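Local coordinates for molybdopterin-guanine dinucleotide biosynthesis protein A (MobA) (Archaeoglobus fulgidus, PDB 3NGW) that probably acts as a GTP-binding nucleotidyltransferase in molybdenum cofactor biosynthesis, attaching a guanine nucleotide to molybdopterin, at residues Val3-Gly8 with Phe39-Val44; Leu28-Leu33 with Ser56-Glu61; Cys113-Pro118 with Leu156-Tyr161. All blocks are in the same frame, centred on the assembly; numbering follows the deposited sequence.

From the N terminus, strand 2-6 runs into a long excursion that includes helix 28-36, and contact 1 closes this loop when strand 40-44 pairs with 3-8. Contact 2 opens on that helix, inside the loop of contact 1, and closes beyond it at 56-61, so the two cross. They touch: F43 packs against L33, and F43 N probably bonds to E61 O. Contact 3 follows in series and pairs strand 115-119 with 158-162 at one edge of the same mixed sheet; contact 1 lies one strand in from the opposite edge. Its centre lies about 20 Å from that of contact 3, and contact 2 joins a helix to a loop at the surface.

Contact 1: Val3-Gly8 with Phe39-Val44; sequences VAVLVG and FQTVFV
V3 and V5 pair with Q40, V42 and V44 through a ladder of backbone hydrogen bonds. The parallel strands, their axes 22° apart, flank helix 28-36 in sequence: a beta-alpha-beta crossover, between strands lying second and third from one edge of the mixed sheet. V3 N donates to Q40 O at 3.0 Å, from above the carbonyl plane. V3 O takes the N-H of V42 at 3.0 Å. V5 repeats the scheme: its N reaches V42 O at 3.0 Å, and its O receives V44 N at 2.8 Å. A4 and L6 bond through the other edge, to strand 86-90 and, from L6, also to I91 just beyond it. V44 O has two donors, V7 N at 3.1 Å and a water 3.3 Å away that also accepts from G8 N. T41 OG1 finds its partner outside the pair, in the carbonyl of Y36.

Beside V3, V5 and T41, the F43 ring lies on the same face of the sheet. V5 CB approaches F43 CD1 at 3.6 Å. With V5 CG1 anti to the backbone N (chi1 -173°), CG2 sits beside that N and meets T41 CG2 and F43 CE1, each at 3.8 Å. An alanine here, keeping CB but losing CG1 and CG2, would probably open a gap beside T41 CG2 and F43 CE1, leaving that ring less closely held. Helix 28-36 covers this face through Y36, V32 and L33.

The chemistry thus divides: the facing N-H and C=O groups of V3, V5, V42 and V44 are met across the pair, and aliphatic and aromatic groups fill the face. At V7 and G8, where the strand gives way to a loop, a water joins the bonding, consistent with a family whose nucleotide-binding loop begins here.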
loop_
_atom_site.group_PDB
_atom_site.type_symbol
_atom_site.label_atom_id
_atom_site.label_comp_id
_atom_site.label_asym_id
_atom_site.label_seq_id
_atom_site.Cartn_x
_atom_site.Cartn_y
_atom_site.Cartn_z
ATOM N N VAL A 3 -9.555 -2.242 1.046
ATOM C CA VAL A 3 -8.257 -1.582 1.068
ATOM C C VAL A 3 -7.278 -2.281 2.007
ATOM O O VAL A 3 -7.601 -2.552 3.168
ATOM C CB VAL A 3 -8.405 -0.110 1.532
ATOM C CG1 VAL A 3 -7.059 0.590 1.511
ATOM C CG2 VAL A 3 -9.400 0.626 0.638
ATOM N N ALA A 4 -6.085 -2.583 1.499
ATOM C CA ALA A 4 -5.045 -3.228 2.302
ATOM C C ALA A 4 -3.896 -2.235 2.447
ATOM O O ALA A 4 -3.210 -1.938 1.479
ATOM C CB ALA A 4 -4.552 -4.503 1.606
ATOM N N VAL A 5 -3.687 -1.722 3.655
ATOM C CA VAL A 5 -2.619 -0.757 3.894
ATOM C C VAL A 5 -1.368 -1.469 4.411
ATOM O O VAL A 5 -1.406 -2.135 5.446
ATOM C CB VAL A 5 -3.074 0.319 4.909
ATOM C CG1 VAL A 5 -2.014 1.419 5.035
ATOM C CG2 VAL A 5 -4.409 0.926 4.452
ATOM N N LEU A 6 -0.271 -1.347 3.669
ATOM C CA LEU A 6 0.986 -1.986 4.046
ATOM C C LEU A 6 1.729 -1.086 5.037
ATOM O O LEU A 6 2.241 -0.034 4.654
ATOM C CB LEU A 6 1.844 -2.229 2.796
ATOM C CG LEU A 6 1.214 -3.019 1.645
ATOM C CD1 LEU A 6 2.192 -3.096 0.487
ATOM C CD2 LEU A 6 0.834 -4.416 2.101
ATOM N N VAL A 7 1.791 -1.502 6.303
ATOM C CA VAL A 7 2.447 -0.708 7.345
ATOM C C VAL A 7 3.625 -1.406 8.021
ATOM O O VAL A 7 4.090 -0.968 9.074
ATOM C CB VAL A 7 1.438 -0.297 8.458
ATOM C CG1 VAL A 7 0.179 0.286 7.834
ATOM C CG2 VAL A 7 1.101 -1.492 9.341
ATOM N N GLY A 8 4.112 -2.481 7.415
ATOM C CA GLY A 8 5.226 -3.205 8.002
ATOM C C GLY A 8 6.584 -2.641 7.641
ATOM O O GLY A 8 7.625 -3.150 8.071
ATOM N N PHE A 39 -13.532 2.682 4.804
ATOM C CA PHE A 39 -13.661 1.539 3.900
ATOM C C PHE A 39 -13.521 0.186 4.592
ATOM O O PHE A 39 -13.455 0.109 5.818
ATOM C CB PHE A 39 -12.617 1.666 2.787
ATOM C CG PHE A 39 -12.444 3.075 2.291
ATOM C CD1 PHE A 39 -13.432 3.685 1.519
ATOM C CD2 PHE A 39 -11.331 3.818 2.660
ATOM C CE1 PHE A 39 -13.314 5.017 1.125
ATOM C CE2 PHE A 39 -11.202 5.148 2.274
ATOM C CZ PHE A 39 -12.199 5.749 1.505
ATOM N N GLN A 40 -13.509 -0.882 3.797
ATOM C CA GLN A 40 -13.353 -2.240 4.325
ATOM C C GLN A 40 -11.858 -2.470 4.255
ATOM O O GLN A 40 -11.337 -3.056 3.304
ATOM C CB GLN A 40 -14.078 -3.243 3.447
ATOM C CG GLN A 40 -14.196 -4.596 4.104
ATOM C CD GLN A 40 -14.803 -5.618 3.180
ATOM O OE1 GLN A 40 -15.541 -5.264 2.259
ATOM N NE2 GLN A 40 -14.514 -6.897 3.424
ATOM N N THR A 41 -11.188 -2.016 5.302
ATOM C CA THR A 41 -9.737 -2.020 5.380
ATOM C C THR A 41 -9.055 -2.939 6.383
ATOM O O THR A 41 -9.578 -3.194 7.458
ATOM C CB THR A 41 -9.281 -0.582 5.690
ATOM O OG1 THR A 41 -9.921 0.310 4.772
ATOM C CG2 THR A 41 -7.783 -0.445 5.590
ATOM N N VAL A 42 -7.884 -3.441 6.003
ATOM C CA VAL A 42 -7.054 -4.235 6.901
ATOM C C VAL A 42 -5.679 -3.607 6.795
ATOM O O VAL A 42 -5.301 -3.095 5.747
ATOM C CB VAL A 42 -6.945 -5.740 6.517
ATOM C CG1 VAL A 42 -8.291 -6.408 6.645
ATOM C CG2 VAL A 42 -6.377 -5.894 5.114
ATOM N N PHE A 43 -4.949 -3.618 7.898
ATOM C CA PHE A 43 -3.612 -3.067 7.921
ATOM C C PHE A 43 -2.669 -4.252 8.023
ATOM O O PHE A 43 -2.699 -5.000 9.003
ATOM C CB PHE A 43 -3.474 -2.129 9.111
ATOM C CG PHE A 43 -4.346 -0.913 9.008
ATOM C CD1 PHE A 43 -3.880 0.248 8.394
ATOM C CD2 PHE A 43 -5.660 -0.951 9.463
ATOM C CE1 PHE A 43 -4.723 1.363 8.233
ATOM C CE2 PHE A 43 -6.509 0.146 9.310
ATOM C CZ PHE A 43 -6.042 1.307 8.692
ATOM N N VAL A 44 -1.854 -4.429 6.987
ATOM C CA VAL A 44 -0.924 -5.546 6.917
ATOM C C VAL A 44 0.432 -5.248 7.541
ATOM O O VAL A 44 1.215 -4.454 7.018
ATOM C CB VAL A 44 -0.715 -5.984 5.459
ATOM C CG1 VAL A 44 0.091 -7.284 5.419
ATOM C CG2 VAL A 44 -2.065 -6.155 4.781
HETATM O O HOH W 1 3.782 -4.178 4.967
#

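Contact 2: Leu28-Leu33 with Ser56-Glu61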
loop_
_atom_site.group_PDB
_atom_site.type_symbol
_atom_site.label_atom_id
_atom_site.label_comp_id
_atom_site.label_asym_id
_atom_site.label_seq_id
_atom_site.Cartn_x
_atom_site.Cartn_y
_atom_site.Cartn_z
ATOM N N LEU A 28 2.407 8.611 11.445
ATOM C CA LEU A 28 1.959 8.138 10.144
ATOM C C LEU A 28 0.880 7.083 10.254
ATOM O O LEU A 28 -0.033 7.052 9.437
ATOM C CB LEU A 28 3.126 7.591 9.331
ATOM C CG LEU A 28 3.890 8.642 8.532
ATOM C CD1 LEU A 28 4.979 7.948 7.738
ATOM C CD2 LEU A 28 2.949 9.403 7.605
ATOM N N ILE A 29 0.977 6.213 11.250
ATOM C CA ILE A 29 -0.045 5.185 11.397
ATOM C C ILE A 29 -1.418 5.813 11.655
ATOM O O ILE A 29 -2.431 5.302 11.181
ATOM C CB ILE A 29 0.284 4.197 12.531
ATOM C CG1 ILE A 29 -0.797 3.124 12.595
ATOM C CG2 ILE A 29 0.421 4.932 13.854
ATOM C CD1 ILE A 29 -0.919 2.281 11.309
ATOM N N GLU A 30 -1.458 6.925 12.382
ATOM C CA GLU A 30 -2.734 7.576 12.659
ATOM C C GLU A 30 -3.246 8.276 11.405
ATOM O O GLU A 30 -4.450 8.453 11.231
ATOM C CB GLU A 30 -2.585 8.550 13.830
ATOM C CG GLU A 30 -1.886 7.886 15.005
ATOM C CD GLU A 30 -1.875 8.707 16.282
ATOM O OE1 GLU A 30 -1.856 9.960 16.206
ATOM O OE2 GLU A 30 -1.854 8.078 17.365
ATOM N N TRP A 31 -2.327 8.658 10.528
ATOM C CA TRP A 31 -2.705 9.294 9.277
ATOM C C TRP A 31 -3.507 8.334 8.402
ATOM O O TRP A 31 -4.586 8.681 7.929
ATOM C CB TRP A 31 -1.468 9.730 8.502
ATOM C CG TRP A 31 -1.077 11.151 8.711
ATOM C CD1 TRP A 31 -0.404 11.683 9.780
ATOM C CD2 TRP A 31 -1.326 12.238 7.810
ATOM N NE1 TRP A 31 -0.218 13.038 9.597
ATOM C CE2 TRP A 31 -0.777 13.402 8.401
ATOM C CE3 TRP A 31 -1.965 12.342 6.567
ATOM C CZ2 TRP A 31 -0.843 14.656 7.778
ATOM C CZ3 TRP A 31 -2.031 13.591 5.947
ATOM C CH2 TRP A 31 -1.476 14.731 6.558
ATOM N N VAL A 32 -2.971 7.133 8.178
ATOM C CA VAL A 32 -3.643 6.140 7.342
ATOM C C VAL A 32 -4.851 5.521 8.041
ATOM O O VAL A 32 -5.808 5.114 7.390
ATOM C CB VAL A 32 -2.652 5.025 6.868
ATOM C CG1 VAL A 32 -1.556 5.650 6.012
ATOM C CG2 VAL A 32 -2.040 4.297 8.059
ATOM N N LEU A 33 -4.808 5.467 9.366
ATOM C CA LEU A 33 -5.913 4.938 10.149
ATOM C C LEU A 33 -7.139 5.792 9.832
ATOM O O LEU A 33 -8.177 5.271 9.424
ATOM C CB LEU A 33 -5.566 5.014 11.637
ATOM C CG LEU A 33 -5.556 3.753 12.512
ATOM C CD1 LEU A 33 -5.254 2.515 11.707
ATOM C CD2 LEU A 33 -4.519 3.933 13.627
ATOM N N SER A 56 -3.056 -3.206 20.144
ATOM C CA SER A 56 -3.271 -2.829 21.532
ATOM C C SER A 56 -3.301 -1.304 21.613
ATOM O O SER A 56 -3.622 -0.735 22.650
ATOM C CB SER A 56 -2.173 -3.406 22.440
ATOM O OG SER A 56 -0.885 -2.953 22.059
ATOM N N ARG A 57 -2.987 -0.642 20.503
ATOM C CA ARG A 57 -3.006 0.814 20.466
ATOM C C ARG A 57 -4.244 1.345 19.759
ATOM O O ARG A 57 -4.826 2.341 20.176
ATOM C CB ARG A 57 -1.754 1.353 19.758
ATOM C CG ARG A 57 -0.554 1.560 20.669
ATOM C CD ARG A 57 0.751 1.711 19.891
ATOM N NE ARG A 57 0.768 2.882 19.023
ATOM C CZ ARG A 57 1.736 3.158 18.152
ATOM N NH1 ARG A 57 2.774 2.339 18.031
ATOM N NH2 ARG A 57 1.664 4.249 17.396
ATOM N N TYR A 58 -4.652 0.666 18.696
ATOM C CA TYR A 58 -5.789 1.104 17.902
ATOM C C TYR A 58 -6.764 -0.028 17.610
ATOM O O TYR A 58 -6.360 -1.171 17.420
ATOM C CB TYR A 58 -5.282 1.665 16.578
ATOM C CG TYR A 58 -4.142 2.640 16.728
ATOM C CD1 TYR A 58 -4.354 3.900 17.258
ATOM C CD2 TYR A 58 -2.850 2.305 16.340
ATOM C CE1 TYR A 58 -3.310 4.801 17.399
ATOM C CE2 TYR A 58 -1.791 3.207 16.478
ATOM C CZ TYR A 58 -2.027 4.447 17.006
ATOM O OH TYR A 58 -1.007 5.354 17.164
ATOM N N GLU A 59 -8.046 0.311 17.570
ATOM C CA GLU A 59 -9.097 -0.641 17.274
ATOM C C GLU A 59 -9.247 -0.687 15.754
ATOM O O GLU A 59 -9.989 0.113 15.174
ATOM C CB GLU A 59 -10.405 -0.161 17.886
ATOM C CG GLU A 59 -11.497 -1.196 17.969
ATOM C CD GLU A 59 -11.475 -1.929 19.294
ATOM O OE1 GLU A 59 -10.504 -2.688 19.529
ATOM O OE2 GLU A 59 -12.419 -1.738 20.103
ATOM N N ALA A 60 -8.524 -1.601 15.109
ATOM C CA ALA A 60 -8.573 -1.762 13.655
ATOM C C ALA A 60 -8.181 -3.196 13.355
ATOM O O ALA A 60 -7.734 -3.908 14.242
ATOM C CB ALA A 60 -7.606 -0.790 12.973
ATOM N N GLU A 61 -8.355 -3.622 12.114
ATOM C CA GLU A 61 -8.022 -4.983 11.728
ATOM C C GLU A 61 -6.551 -5.091 11.285
ATOM O O GLU A 61 -6.188 -4.632 10.203
ATOM C CB GLU A 61 -8.970 -5.410 10.598
ATOM C CG GLU A 61 -8.760 -6.815 10.040
ATOM C CD GLU A 61 -9.753 -7.836 10.587
ATOM O OE1 GLU A 61 -9.800 -8.015 11.820
ATOM O OE2 GLU A 61 -10.477 -8.460 9.780
#
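Y58 OH is gripped from two directions: it donates to E30 OE2 at 2.9 Å and accepts from R57 NH2 at the same distance of 2.9 Å. The contact packs helix 28-36, the helix of a beta-alpha-beta crossover in this Rossmann-like fold, against the loop that leads from helix 48-55 to strand 62-63. The carboxylate of E30 stands 80° from the plane of the tyrosine ring, and OE2 is met on its anti side. E30 CG is anti to the carbonyl carbon (chi1 -49°), beside the backbone N, and the chain extends beyond it toward the hydroxyl. R57 has a second partner, a salt bridge from NH1 to E20, which would tend to hold its guanidinium in place.

The ring itself is held between two groups. L33 CD2 lies over one face, 3.6 Å from the ring centroid and 19° off the normal, a CH-pi contact. R57 CB covers the opposite face, 3.7 Å above the plane and toward the rim. I29 adds an oblique contact, CG2 to Y58 CE2 at 3.8 Å. Farther along the loop, A60 CB lies 4.2 Å from L33 CD1.

Contact 3: Cys113-Pro118 with Leu156-Tyr161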
loop_
_atom_site.group_PDB
_atom_site.type_symbol
_atom_site.label_atom_id
_atom_site.label_comp_id
_atom_site.label_asym_id
_atom_site.label_seq_id
_atom_site.Cartn_x
_atom_site.Cartn_y
_atom_site.Cartn_z
ATOM N N CYS A 113 -8.566 -8.211 -14.683
ATOM C CA CYS A 113 -7.129 -8.445 -14.788
ATOM C C CYS A 113 -6.617 -8.885 -13.430
ATOM O O CYS A 113 -7.320 -8.743 -12.438
ATOM C CB CYS A 113 -6.435 -7.145 -15.168
ATOM S SG CYS A 113 -6.814 -5.819 -13.992
ATOM N N ASP A 114 -5.393 -9.404 -13.370
ATOM C CA ASP A 114 -4.852 -9.819 -12.081
ATOM C C ASP A 114 -4.442 -8.596 -11.255
ATOM O O ASP A 114 -4.520 -8.612 -10.030
ATOM C CB ASP A 114 -3.662 -10.761 -12.255
ATOM C CG ASP A 114 -4.028 -12.024 -12.993
ATOM O OD1 ASP A 114 -5.049 -12.652 -12.644
ATOM O OD2 ASP A 114 -3.285 -12.390 -13.922
ATOM N N ALA A 115 -4.012 -7.537 -11.924
ATOM C CA ALA A 115 -3.618 -6.313 -11.233
ATOM C C ALA A 115 -3.684 -5.105 -12.160
ATOM O O ALA A 115 -3.450 -5.210 -13.366
ATOM C CB ALA A 115 -2.199 -6.461 -10.661
ATOM N N LEU A 116 -4.029 -3.963 -11.582
ATOM C CA LEU A 116 -4.107 -2.703 -12.307
ATOM C C LEU A 116 -3.141 -1.797 -11.550
ATOM O O LEU A 116 -3.416 -1.398 -10.415
ATOM C CB LEU A 116 -5.524 -2.122 -12.249
ATOM C CG LEU A 116 -5.669 -0.745 -12.915
ATOM C CD1 LEU A 116 -5.717 -0.937 -14.410
ATOM C CD2 LEU A 116 -6.926 -0.038 -12.437
ATOM N N ILE A 117 -2.015 -1.481 -12.183
ATOM C CA ILE A 117 -0.964 -0.686 -11.557
ATOM C C ILE A 117 -0.670 0.626 -12.272
ATOM O O ILE A 117 -0.395 0.642 -13.474
ATOM C CB ILE A 117 0.340 -1.525 -11.482
ATOM C CG1 ILE A 117 0.065 -2.805 -10.687
ATOM C CG2 ILE A 117 1.460 -0.718 -10.856
ATOM C CD1 ILE A 117 1.217 -3.790 -10.667
ATOM N N PRO A 118 -0.724 1.748 -11.540
ATOM C CA PRO A 118 -0.458 3.079 -12.096
ATOM C C PRO A 118 0.961 3.158 -12.655
ATOM O O PRO A 118 1.889 2.573 -12.092
ATOM C CB PRO A 118 -0.664 4.004 -10.895
ATOM C CG PRO A 118 -1.687 3.259 -10.076
ATOM C CD PRO A 118 -1.164 1.847 -10.139
ATOM N N LEU A 156 1.743 -12.591 -14.783
ATOM C CA LEU A 156 0.321 -12.317 -14.581
ATOM C C LEU A 156 -0.230 -11.357 -15.627
ATOM O O LEU A 156 0.524 -10.649 -16.288
ATOM C CB LEU A 156 0.096 -11.707 -13.193
ATOM C CG LEU A 156 0.481 -12.547 -11.976
ATOM C CD1 LEU A 156 0.423 -11.692 -10.723
ATOM C CD2 LEU A 156 -0.442 -13.745 -11.864
ATOM N N ASN A 157 -1.550 -11.329 -15.769
ATOM C CA ASN A 157 -2.186 -10.423 -16.714
ATOM C C ASN A 157 -2.339 -9.071 -16.013
ATOM O O ASN A 157 -3.306 -8.843 -15.290
ATOM C CB ASN A 157 -3.552 -10.982 -17.138
ATOM C CG ASN A 157 -4.369 -9.994 -17.961
ATOM O OD1 ASN A 157 -3.859 -9.368 -18.898
ATOM N ND2 ASN A 157 -5.651 -9.862 -17.626
ATOM N N VAL A 158 -1.370 -8.185 -16.227
ATOM C CA VAL A 158 -1.368 -6.866 -15.599
ATOM C C VAL A 158 -1.771 -5.716 -16.525
ATOM O O VAL A 158 -1.362 -5.666 -17.685
ATOM C CB VAL A 158 0.031 -6.542 -15.016
ATOM C CG1 VAL A 158 -0.014 -5.227 -14.250
ATOM C CG2 VAL A 158 0.497 -7.675 -14.105
ATOM N N VAL A 159 -2.575 -4.793 -15.998
ATOM C CA VAL A 159 -3.020 -3.622 -16.748
ATOM C C VAL A 159 -2.313 -2.396 -16.190
ATOM O O VAL A 159 -2.585 -1.980 -15.066
ATOM C CB VAL A 159 -4.549 -3.382 -16.617
ATOM C CG1 VAL A 159 -4.921 -2.049 -17.262
ATOM C CG2 VAL A 159 -5.317 -4.506 -17.290
ATOM N N TYR A 160 -1.397 -1.823 -16.958
ATOM C CA TYR A 160 -0.688 -0.639 -16.494
ATOM C C TYR A 160 -1.495 0.605 -16.847
ATOM O O TYR A 160 -1.642 0.956 -18.009
ATOM C CB TYR A 160 0.720 -0.625 -17.095
ATOM C CG TYR A 160 1.595 -1.691 -16.463
ATOM C CD1 TYR A 160 2.138 -1.505 -15.192
ATOM C CD2 TYR A 160 1.818 -2.913 -17.099
ATOM C CE1 TYR A 160 2.877 -2.510 -14.567
ATOM C CE2 TYR A 160 2.559 -3.930 -16.480
ATOM C CZ TYR A 160 3.084 -3.717 -15.214
ATOM O OH TYR A 160 3.808 -4.704 -14.576
ATOM N N TYR A 161 -2.039 1.248 -15.819
ATOM C CA TYR A 161 -2.867 2.429 -15.988
ATOM C C TYR A 161 -2.042 3.710 -16.061
ATOM O O TYR A 161 -1.240 3.997 -15.173
ATOM C CB TYR A 161 -3.850 2.524 -14.828
ATOM C CG TYR A 161 -5.113 3.289 -15.132
ATOM C CD1 TYR A 161 -6.105 2.742 -15.945
ATOM C CD2 TYR A 161 -5.338 4.545 -14.573
ATOM C CE1 TYR A 161 -7.297 3.426 -16.188
ATOM C CE2 TYR A 161 -6.524 5.237 -14.810
ATOM C CZ TYR A 161 -7.498 4.668 -15.615
ATOM O OH TYR A 161 -8.680 5.333 -15.821
#
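D114 and N157 meet with their side chains crossed at about a right angle, carboxylate and amide planes 81° apart, just before a parallel strand pair begins; the carboxylate meets the backbone N-H and CB of N157, not its amide. Strand 158-162 is one edge strand of the mixed, Rossmann-like sheet of this GT-A clan protein, and strand 115-119 lies beside it. D114 bonds twice to N157: its OD2 accepts N157 N at 2.7 Å on the anti side, and its own N donates to N157 O at 2.9 Å. D114 CG, anti to the carbonyl carbon (chi1 -60°), lies beside its own backbone N, and OD2 reaches into the loop before strand 158-162, while OD1 bonds to S133 OG.

Beyond this pair the ladder continues from V159 N to A115 O, a nearly straight bond with 177° at the hydrogen. A115, I117, V158 and Y160 share one face of the sheet. There V158 CG1 sits 3.5 Å above one face of the Y160 ring, offset toward the rim, and reaches obliquely to I117 CD1 at 4.1 Å. L153 of helix 150-154 packs on both I117 and V158.

L116, P118, V159 and Y161 line the other face, against helix 98-111. The end of Y161 leads away to H103 of that helix, where OH bonds to NE2, though its CD1 still touches L116 CD1. The L116 and V159 side chains cross obliquely, but their modelled approach is too short to trust. C113 CB rests 3.6 Å from V159 CG2, and N157 ND2 lies 3.5 Å from C113 CA.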